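Long-range contacts in thiamine-monophosphate kinase (Aquifex aeolicus, PDB 1VQV), which catalyses the ATP-dependent phosphorylation of thiamine monophosphate to thiamine diphosphate, the active form of vitamin B1, and works as a homodimer: residues R191-K196 with P275-T280; V195-K200 with L264-P269; V151-T156 with T280-V285. All coordinates share one frame; numbering follows the deposited sequence.

Interaction 1: R191-K196 with P275-T280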
loop_
_atom_site.group_PDB
_atom_site.type_symbol
_atom_site.label_atom_id
_atom_site.label_comp_id
_atom_site.label_asym_id
_atom_site.label_seq_id
_atom_site.Cartn_x
_atom_site.Cartn_y
_atom_site.Cartn_z
ATOM N N ARG B 191 -14.637 13.095 -8.247
ATOM C CA ARG B 191 -14.888 14.419 -8.782
ATOM C C ARG B 191 -13.613 15.067 -9.247
ATOM O O ARG B 191 -13.302 16.192 -8.878
ATOM C CB ARG B 191 -15.549 15.270 -7.712
ATOM C CG ARG B 191 -16.820 14.647 -7.219
ATOM C CD ARG B 191 -17.626 14.140 -8.389
ATOM N NE ARG B 191 -18.940 14.763 -8.414
ATOM C CZ ARG B 191 -19.320 15.684 -9.288
ATOM N NH1 ARG B 191 -18.489 16.101 -10.235
ATOM N NH2 ARG B 191 -20.532 16.198 -9.196
ATOM N N ILE B 192 -12.880 14.352 -10.086
ATOM C CA ILE B 192 -11.615 14.855 -10.567
ATOM C C ILE B 192 -11.834 16.134 -11.340
ATOM O O ILE B 192 -10.878 16.840 -11.673
ATOM C CB ILE B 192 -10.884 13.815 -11.440
ATOM C CG1 ILE B 192 -9.488 14.349 -11.762
ATOM C CG2 ILE B 192 -11.716 13.484 -12.682
ATOM C CD1 ILE B 192 -8.571 13.373 -12.423
ATOM N N ASP B 193 -13.107 16.432 -11.595
ATOM C CA ASP B 193 -13.531 17.641 -12.305
ATOM C C ASP B 193 -13.635 18.871 -11.381
ATOM O O ASP B 193 -13.997 19.952 -11.817
ATOM C CB ASP B 193 -14.877 17.384 -13.005
ATOM C CG ASP B 193 -16.012 17.080 -12.031
ATOM O OD1 ASP B 193 -15.801 16.418 -11.000
ATOM O OD2 ASP B 193 -17.152 17.486 -12.304
ATOM N N TYR B 194 -13.296 18.690 -10.110
ATOM C CA TYR B 194 -13.332 19.756 -9.112
ATOM C C TYR B 194 -11.919 20.145 -8.691
ATOM O O TYR B 194 -11.736 20.989 -7.807
ATOM C CB TYR B 194 -14.049 19.285 -7.852
ATOM C CG TYR B 194 -15.528 19.499 -7.829
ATOM C CD1 TYR B 194 -16.369 18.772 -8.658
ATOM C CD2 TYR B 194 -16.092 20.436 -6.961
ATOM C CE1 TYR B 194 -17.735 18.968 -8.627
ATOM C CE2 TYR B 194 -17.454 20.643 -6.921
ATOM C CZ TYR B 194 -18.271 19.908 -7.754
ATOM O OH TYR B 194 -19.626 20.125 -7.701
ATOM N N VAL B 195 -10.919 19.521 -9.297
ATOM C CA VAL B 195 -9.562 19.821 -8.890
ATOM C C VAL B 195 -9.239 21.293 -9.015
ATOM O O VAL B 195 -8.870 21.917 -8.023
ATOM C CB VAL B 195 -8.527 18.935 -9.650
ATOM C CG1 VAL B 195 -7.171 19.622 -9.731
ATOM C CG2 VAL B 195 -8.357 17.614 -8.894
ATOM N N LYS B 196 -9.399 21.857 -10.209
ATOM C CA LYS B 196 -9.119 23.279 -10.425
ATOM C C LYS B 196 -9.839 24.174 -9.414
ATOM O O LYS B 196 -9.245 25.080 -8.831
ATOM C CB LYS B 196 -9.535 23.675 -11.834
ATOM C CG LYS B 196 -8.888 22.838 -12.909
ATOM C CD LYS B 196 -7.377 23.011 -12.902
ATOM C CE LYS B 196 -6.768 22.426 -14.161
ATOM N NZ LYS B 196 -7.357 23.068 -15.362
ATOM N N PRO B 275 -19.719 28.317 -12.689
ATOM C CA PRO B 275 -20.814 28.298 -13.663
ATOM C C PRO B 275 -21.034 26.933 -14.317
ATOM O O PRO B 275 -21.985 26.755 -15.080
ATOM C CB PRO B 275 -20.353 29.316 -14.691
ATOM C CG PRO B 275 -18.892 29.024 -14.753
ATOM C CD PRO B 275 -18.529 28.958 -13.282
ATOM N N PHE B 276 -20.147 25.982 -14.023
ATOM C CA PHE B 276 -20.216 24.655 -14.626
ATOM C C PHE B 276 -20.352 23.462 -13.687
ATOM O O PHE B 276 -20.767 22.400 -14.125
ATOM C CB PHE B 276 -18.987 24.419 -15.506
ATOM C CG PHE B 276 -18.800 25.442 -16.582
ATOM C CD1 PHE B 276 -17.669 26.255 -16.592
ATOM C CD2 PHE B 276 -19.740 25.583 -17.597
ATOM C CE1 PHE B 276 -17.477 27.188 -17.591
ATOM C CE2 PHE B 276 -19.556 26.521 -18.608
ATOM C CZ PHE B 276 -18.416 27.327 -18.603
ATOM N N LEU B 277 -20.007 23.623 -12.412
ATOM C CA LEU B 277 -20.084 22.520 -11.451
ATOM C C LEU B 277 -21.385 22.466 -10.653
ATOM O O LEU B 277 -21.882 23.499 -10.198
ATOM C CB LEU B 277 -18.905 22.595 -10.479
ATOM C CG LEU B 277 -17.512 22.651 -11.109
ATOM C CD1 LEU B 277 -16.462 22.813 -10.023
ATOM C CD2 LEU B 277 -17.271 21.383 -11.909
ATOM N N ASP B 278 -21.909 21.248 -10.475
ATOM C CA ASP B 278 -23.158 20.994 -9.736
ATOM C C ASP B 278 -23.025 21.188 -8.232
ATOM O O ASP B 278 -23.570 20.442 -7.412
ATOM C CB ASP B 278 -23.695 19.585 -10.036
ATOM C CG ASP B 278 -22.789 18.470 -9.524
ATOM O OD1 ASP B 278 -22.846 17.375 -10.097
ATOM O OD2 ASP B 278 -22.038 18.659 -8.552
HETATM N N MSE B 279 -22.289 22.233 -7.904
HETATM C CA MSE B 279 -22.006 22.669 -6.542
HETATM C C MSE B 279 -23.309 23.061 -5.811
HETATM O O MSE B 279 -24.209 23.638 -6.415
HETATM C CB MSE B 279 -21.081 23.871 -6.673
HETATM C CG MSE B 279 -20.309 24.282 -5.483
HETATM SE SE MSE B 279 -19.202 25.739 -6.093
HETATM C CE MSE B 279 -18.509 24.996 -7.763
ATOM N N THR B 280 -23.416 22.738 -4.526
ATOM C CA THR B 280 -24.614 23.073 -3.745
ATOM C C THR B 280 -24.265 23.564 -2.336
ATOM O O THR B 280 -23.644 22.839 -1.547
ATOM C CB THR B 280 -25.542 21.858 -3.587
ATOM O OG1 THR B 280 -25.897 21.352 -4.879
ATOM C CG2 THR B 280 -26.802 22.242 -2.833
#

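Interaction 2: V195-K200 with L264-P269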
loop_
_atom_site.group_PDB
_atom_site.type_symbol
_atom_site.label_atom_id
_atom_site.label_comp_id
_atom_site.label_asym_id
_atom_site.label_seq_id
_atom_site.Cartn_x
_atom_site.Cartn_y
_atom_site.Cartn_z
ATOM N N VAL B 195 -10.919 19.521 -9.297
ATOM C CA VAL B 195 -9.562 19.821 -8.890
ATOM C C VAL B 195 -9.239 21.293 -9.015
ATOM O O VAL B 195 -8.870 21.917 -8.023
ATOM C CB VAL B 195 -8.527 18.935 -9.650
ATOM C CG1 VAL B 195 -7.171 19.622 -9.731
ATOM C CG2 VAL B 195 -8.357 17.614 -8.894
ATOM N N LYS B 196 -9.399 21.857 -10.209
ATOM C CA LYS B 196 -9.119 23.279 -10.425
ATOM C C LYS B 196 -9.839 24.174 -9.414
ATOM O O LYS B 196 -9.245 25.080 -8.831
ATOM C CB LYS B 196 -9.535 23.675 -11.834
ATOM C CG LYS B 196 -8.888 22.838 -12.909
ATOM C CD LYS B 196 -7.377 23.011 -12.902
ATOM C CE LYS B 196 -6.768 22.426 -14.161
ATOM N NZ LYS B 196 -7.357 23.068 -15.362
ATOM N N HIS B 197 -11.122 23.911 -9.203
ATOM C CA HIS B 197 -11.891 24.716 -8.277
ATOM C C HIS B 197 -11.388 24.613 -6.851
ATOM O O HIS B 197 -11.256 25.617 -6.169
ATOM C CB HIS B 197 -13.373 24.330 -8.308
ATOM C CG HIS B 197 -14.231 25.227 -7.474
ATOM N ND1 HIS B 197 -14.630 26.475 -7.897
ATOM C CD2 HIS B 197 -14.693 25.091 -6.207
ATOM C CE1 HIS B 197 -15.299 27.071 -6.927
ATOM N NE2 HIS B 197 -15.351 26.252 -5.891
ATOM N N ILE B 198 -11.112 23.395 -6.402
ATOM C CA ILE B 198 -10.649 23.181 -5.030
ATOM C C ILE B 198 -9.219 23.662 -4.773
ATOM O O ILE B 198 -8.927 24.202 -3.702
ATOM C CB ILE B 198 -10.744 21.694 -4.650
ATOM C CG1 ILE B 198 -12.201 21.227 -4.754
ATOM C CG2 ILE B 198 -10.205 21.482 -3.252
ATOM C CD1 ILE B 198 -13.159 21.914 -3.802
ATOM N N GLN B 199 -8.345 23.451 -5.758
ATOM C CA GLN B 199 -6.942 23.849 -5.675
ATOM C C GLN B 199 -6.835 25.357 -5.867
ATOM O O GLN B 199 -5.736 25.888 -6.031
ATOM C CB GLN B 199 -6.092 23.151 -6.775
ATOM C CG GLN B 199 -6.150 23.813 -8.189
ATOM C CD GLN B 199 -5.239 23.158 -9.269
ATOM O OE1 GLN B 199 -5.355 21.964 -9.582
ATOM N NE2 GLN B 199 -4.350 23.962 -9.853
ATOM N N LYS B 200 -7.968 26.049 -5.831
ATOM C CA LYS B 200 -7.969 27.486 -6.069
ATOM C C LYS B 200 -8.912 28.310 -5.214
ATOM O O LYS B 200 -8.666 29.493 -4.992
ATOM C CB LYS B 200 -8.293 27.738 -7.540
ATOM C CG LYS B 200 -8.519 29.186 -7.932
ATOM C CD LYS B 200 -7.246 29.843 -8.457
ATOM C CE LYS B 200 -7.591 31.091 -9.255
ATOM N NZ LYS B 200 -8.592 30.746 -10.303
ATOM N N LEU B 264 -17.408 15.783 -2.528
ATOM C CA LEU B 264 -16.589 16.744 -1.804
ATOM C C LEU B 264 -17.362 17.611 -0.823
ATOM O O LEU B 264 -18.509 17.970 -1.069
ATOM C CB LEU B 264 -15.881 17.656 -2.793
ATOM C CG LEU B 264 -14.917 16.966 -3.742
ATOM C CD1 LEU B 264 -14.494 17.926 -4.818
ATOM C CD2 LEU B 264 -13.708 16.458 -2.950
ATOM N N LEU B 265 -16.721 17.933 0.297
ATOM C CA LEU B 265 -17.298 18.815 1.307
ATOM C C LEU B 265 -16.212 19.865 1.480
ATOM O O LEU B 265 -15.162 19.580 2.047
ATOM C CB LEU B 265 -17.535 18.083 2.620
ATOM C CG LEU B 265 -17.975 18.964 3.788
ATOM C CD1 LEU B 265 -19.278 19.649 3.474
ATOM C CD2 LEU B 265 -18.122 18.115 5.029
ATOM N N PHE B 266 -16.457 21.067 0.960
ATOM C CA PHE B 266 -15.478 22.140 1.006
ATOM C C PHE B 266 -16.077 23.450 1.472
ATOM O O PHE B 266 -17.280 23.557 1.621
ATOM C CB PHE B 266 -14.836 22.312 -0.386
ATOM C CG PHE B 266 -15.830 22.550 -1.523
ATOM C CD1 PHE B 266 -15.879 23.777 -2.187
ATOM C CD2 PHE B 266 -16.699 21.543 -1.949
ATOM C CE1 PHE B 266 -16.774 23.994 -3.259
ATOM C CE2 PHE B 266 -17.593 21.756 -3.014
ATOM C CZ PHE B 266 -17.626 22.984 -3.665
ATOM N N THR B 267 -15.239 24.447 1.729
ATOM C CA THR B 267 -15.740 25.744 2.160
ATOM C C THR B 267 -14.968 26.889 1.540
ATOM O O THR B 267 -13.757 26.804 1.321
ATOM C CB THR B 267 -15.664 25.953 3.683
ATOM O OG1 THR B 267 -14.315 26.248 4.054
ATOM C CG2 THR B 267 -16.141 24.740 4.419
ATOM N N HIS B 268 -15.705 27.961 1.264
ATOM C CA HIS B 268 -15.165 29.191 0.715
ATOM C C HIS B 268 -16.266 30.250 0.594
ATOM O O HIS B 268 -17.455 29.937 0.710
ATOM C CB HIS B 268 -14.458 28.936 -0.632
ATOM C CG HIS B 268 -15.346 28.414 -1.725
ATOM N ND1 HIS B 268 -16.537 29.012 -2.075
ATOM C CD2 HIS B 268 -15.141 27.432 -2.638
ATOM C CE1 HIS B 268 -17.022 28.428 -3.158
ATOM N NE2 HIS B 268 -16.192 27.469 -3.519
ATOM N N PRO B 269 -15.885 31.530 0.410
ATOM C CA PRO B 269 -16.906 32.580 0.285
ATOM C C PRO B 269 -17.930 32.292 -0.830
ATOM O O PRO B 269 -17.584 31.759 -1.888
ATOM C CB PRO B 269 -16.077 33.856 0.050
ATOM C CG PRO B 269 -14.762 33.347 -0.482
ATOM C CD PRO B 269 -14.526 32.099 0.325
#

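Interaction 3: V151-T156 with T280-V285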
loop_
_atom_site.group_PDB
_atom_site.type_symbol
_atom_site.label_atom_id
_atom_site.label_comp_id
_atom_site.label_asym_id
_atom_site.label_seq_id
_atom_site.Cartn_x
_atom_site.Cartn_y
_atom_site.Cartn_z
ATOM N N VAL B 151 -20.838 26.603 3.038
ATOM C CA VAL B 151 -20.433 25.201 3.012
ATOM C C VAL B 151 -21.086 24.499 1.822
ATOM O O VAL B 151 -22.308 24.445 1.714
ATOM C CB VAL B 151 -20.800 24.484 4.346
ATOM C CG1 VAL B 151 -20.205 23.075 4.372
ATOM C CG2 VAL B 151 -20.275 25.295 5.529
ATOM N N PHE B 152 -20.258 23.984 0.920
ATOM C CA PHE B 152 -20.757 23.297 -0.272
ATOM C C PHE B 152 -20.422 21.814 -0.289
ATOM O O PHE B 152 -19.514 21.364 0.418
ATOM C CB PHE B 152 -20.159 23.885 -1.560
ATOM C CG PHE B 152 -20.318 25.361 -1.698
ATOM C CD1 PHE B 152 -19.468 26.234 -1.019
ATOM C CD2 PHE B 152 -21.306 25.885 -2.522
ATOM C CE1 PHE B 152 -19.601 27.623 -1.162
ATOM C CE2 PHE B 152 -21.451 27.264 -2.672
ATOM C CZ PHE B 152 -20.595 28.137 -1.991
ATOM N N VAL B 153 -21.174 21.074 -1.103
ATOM C CA VAL B 153 -20.951 19.649 -1.336
ATOM C C VAL B 153 -21.194 19.446 -2.827
ATOM O O VAL B 153 -22.002 20.143 -3.433
ATOM C CB VAL B 153 -21.910 18.696 -0.541
ATOM C CG1 VAL B 153 -21.731 18.891 0.947
ATOM C CG2 VAL B 153 -23.364 18.903 -0.961
ATOM N N SER B 154 -20.482 18.508 -3.435
ATOM C CA SER B 154 -20.681 18.247 -4.852
ATOM C C SER B 154 -21.707 17.140 -4.970
ATOM O O SER B 154 -21.978 16.447 -3.998
ATOM C CB SER B 154 -19.371 17.822 -5.518
ATOM O OG SER B 154 -18.801 16.711 -4.866
ATOM N N GLY B 155 -22.288 16.992 -6.156
ATOM C CA GLY B 155 -23.274 15.953 -6.376
ATOM C C GLY B 155 -24.384 15.935 -5.350
ATOM O O GLY B 155 -24.720 16.966 -4.761
ATOM N N THR B 156 -24.954 14.752 -5.146
ATOM C CA THR B 156 -26.042 14.536 -4.187
ATOM C C THR B 156 -25.551 13.598 -3.084
ATOM O O THR B 156 -24.462 13.043 -3.184
ATOM C CB THR B 156 -27.291 13.923 -4.898
ATOM O OG1 THR B 156 -26.952 12.662 -5.504
ATOM C CG2 THR B 156 -27.788 14.862 -5.997
ATOM N N THR B 280 -23.416 22.738 -4.526
ATOM C CA THR B 280 -24.614 23.073 -3.745
ATOM C C THR B 280 -24.265 23.564 -2.336
ATOM O O THR B 280 -23.644 22.839 -1.547
ATOM C CB THR B 280 -25.542 21.858 -3.587
ATOM O OG1 THR B 280 -25.897 21.352 -4.879
ATOM C CG2 THR B 280 -26.802 22.242 -2.833
ATOM N N GLU B 281 -24.657 24.791 -2.014
ATOM C CA GLU B 281 -24.383 25.325 -0.689
ATOM C C GLU B 281 -25.405 24.745 0.292
ATOM O O GLU B 281 -26.606 24.790 0.055
ATOM C CB GLU B 281 -24.480 26.847 -0.694
ATOM C CG GLU B 281 -24.122 27.443 0.647
ATOM C CD GLU B 281 -24.775 28.780 0.882
ATOM O OE1 GLU B 281 -24.425 29.755 0.176
ATOM O OE2 GLU B 281 -25.650 28.845 1.778
ATOM N N ILE B 282 -24.927 24.216 1.406
ATOM C CA ILE B 282 -25.830 23.603 2.361
ATOM C C ILE B 282 -25.862 24.271 3.730
ATOM O O ILE B 282 -26.758 24.015 4.535
ATOM C CB ILE B 282 -25.480 22.113 2.544
ATOM C CG1 ILE B 282 -24.072 21.977 3.116
ATOM C CG2 ILE B 282 -25.560 21.395 1.207
ATOM C CD1 ILE B 282 -23.808 20.620 3.700
ATOM N N GLY B 283 -24.894 25.134 3.995
ATOM C CA GLY B 283 -24.872 25.795 5.283
ATOM C C GLY B 283 -23.819 26.874 5.367
ATOM O O GLY B 283 -23.280 27.297 4.340
ATOM N N ARG B 284 -23.510 27.309 6.587
ATOM C CA ARG B 284 -22.517 28.366 6.787
ATOM C C ARG B 284 -21.531 28.079 7.915
ATOM O O ARG B 284 -21.813 27.302 8.831
ATOM C CB ARG B 284 -23.227 29.698 7.074
ATOM C CG ARG B 284 -24.505 29.914 6.259
ATOM C CD ARG B 284 -24.959 31.381 6.248
ATOM N NE ARG B 284 -25.001 31.978 7.584
ATOM C CZ ARG B 284 -25.537 33.172 7.862
ATOM N NH1 ARG B 284 -26.088 33.897 6.886
ATOM N NH2 ARG B 284 -25.508 33.651 9.111
ATOM N N VAL B 285 -20.365 28.708 7.826
ATOM C CA VAL B 285 -19.326 28.576 8.843
ATOM C C VAL B 285 -19.410 29.845 9.701
ATOM O O VAL B 285 -19.449 30.970 9.175
ATOM C CB VAL B 285 -17.916 28.458 8.206
ATOM C CG1 VAL B 285 -16.860 28.563 9.261
ATOM C CG2 VAL B 285 -17.779 27.138 7.491
#

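Interaction 1: R191-K196 with P275-T280
The ring of Tyr194 and the side chain of Leu277 lie alongside each other, pointing opposite ways, and these two residues contribute more than half of the surface buried between 191-196 and 275-280. Leu277 CD1 sits over the centre of one ring face, 3.9 Å from the centroid of the Tyr194 ring and only 9° off its normal, a well-centred CH-pi contact. The other methyl, CD2, points past the ring and lies 3.6 Å from the backbone O of Asp193. Tyr194 CG stands beside its backbone N (chi1 -89°), and from there the ring carries its hydroxyl to Asp278, whose side chain it crosses at about a right angle. Tyr194 OH donates to Asp278 OD2 at 2.9 Å. Tyr194 OH meets that oxygen on the anti side, well out of the carboxylate plane.

Arg191 comes to the same carboxylate tip to tip, its guanidinium turned 85° from the carboxylate plane. Its NH2 lies 2.7 Å from Asp278 OD1; the two form a salt bridge, although the hydrogen bond within it is bent and weak. On the other branch, Arg191 NH1 donates to the syn lone pair of Asp193 OD1 at 2.8 Å, close to the guanidinium plane, so that the arginine links two aspartates in one salt-bridge network. One face of the guanidinium lies against Tyr194 CE1. Asp278 OD2 also accepts from the backbone N of Gly155, which ties the loop before strand 280-286 to the loop that follows strand 150-153.

The contact thus has an apolar half, Leu277 on the tyrosine face, and a polar half at the surface. With an arginine, a phenol and a backbone N-H all directed at it, the Asp278 carboxylate is probably held in its ionised form.

Interaction 2: V195-K200 with L264-P269
Ile198 and Phe266 pack helix 195-201 onto strand 263-268, a helix-on-sheet layer in which the two short segments run at 46° to each other with their axes 9.9 Å apart. The strand belongs to the mixed sheet that also holds strands 150-153 and 204-208. Leu264, Phe266 and His268, alternate residues of the strand, all direct their side chains at the helix, and every residue that touches is buried.

Ile198 loses the most surface. Its CD1 lies over one face of the Phe266 ring, displaced toward the CG side of the rim, a CH-pi contact with CD1 3.9 Å from the centroid of the Phe266 ring; its nearest ring atom is CG. The same side chain meets Leu264 tip to tip, with Ile198 CG1 4.0 Å from Leu264 CD1. Thus one isoleucine bridges two successive strand residues of this face.

His197 follows. Its CG is anti to the backbone N (chi1 -174°), and the imidazole extends from the helix to reach Phe266 and His268 together. Against Phe266 the planes are steeply inclined, an oblique pair in which His197 NE2 is 3.7 Å from Phe266 CE1. Phe152 of the next strand adds its ring to this aromatic cluster, meeting both Phe266 and His268.

The two imidazoles meet rim to rim, neither lying over the other, with their planes at 62°. His268 ND1 donates to the backbone O of Pro269, and at the other nitrogen His268 NE2 shares a hydrogen bond with His197 NE2, 2.8 Å long, whose proton cannot be assigned to one ring or the other.

Interaction 3: V151-T156 with T280-V285
Thr280 opens strand 280-286 opposite Val153 in an antiparallel hydrogen-bonded pair, where backbone atoms do most of the work. Val153 N donates to Thr280 O at 3.1 Å, and Thr280 N returns a bond to Val153 O at 3.2 Å. The carbonyl of Thr280 also receives a CA-H...O contact from Phe152.

Glu281 lies across from Phe152 as a non-hydrogen-bonded pair, and here the side chains meet. Glu281 CB is 3.6 Å from Phe152 CE2, and CG, anti to the backbone N (chi1 -177°), stands above one ring face toward the rim. The carboxylate continues beyond the ring to a salt bridge with Lys233.

Ile282 and Gly283 then both face Val151, forming a classic beta bulge that shifts the register by one. Ile282 N donates to Val151 O at 2.6 Å in an almost straight bond, the donor lying nearly along the C=O axis. Its side chain runs roughly perpendicular to that of Val153, with Ile282 CD1 3.9 Å from Val153 CG1. At Gly283 the second half of the bulge is closed: Val151 N donates to Gly283 O at 2.9 Å, from well above the carbonyl plane.

Past the bulge, Arg284 turns away to a salt bridge with Glu286, whereas Val285 stays in contact with Val151, its CG2 3.7 Å from Val151 CG2.

Strand 150-153 is thereby placed between 280-286 and 263-268 in the mixed sheet, with Phe152 directed to the same side as Phe266, the face on which helix 195-201 packs. On the opposite side Val151 and Val153 touch Leu265, while the far edge of 280-286 pairs with strand 226-229, whose Ile229 and Ile227 pack against Ile282 and Val285.

In the fold
Interactions 1 and 2 start from the same turn of chain and share Val195 and Lys196; their centres are 8 Å apart. Met279 of interaction 1 joins all three, its CG 3.5 Å from Phe266 CZ and 3.5 Å from Phe152 CD2. Interaction 3 adds the neighbouring strand of the sheet that interaction 2 packs against: Phe266 O lies 3.1 Å from Phe152 N, a probable hydrogen bond. The metal site borders this region at one end. The side chain of Leu264 is about 5 Å from that of Asp207, a magnesium ligand, and the side chain of Arg191 about 7 Å from it, whereas the side chain of Val153 is about 11 Å from that of Asp207.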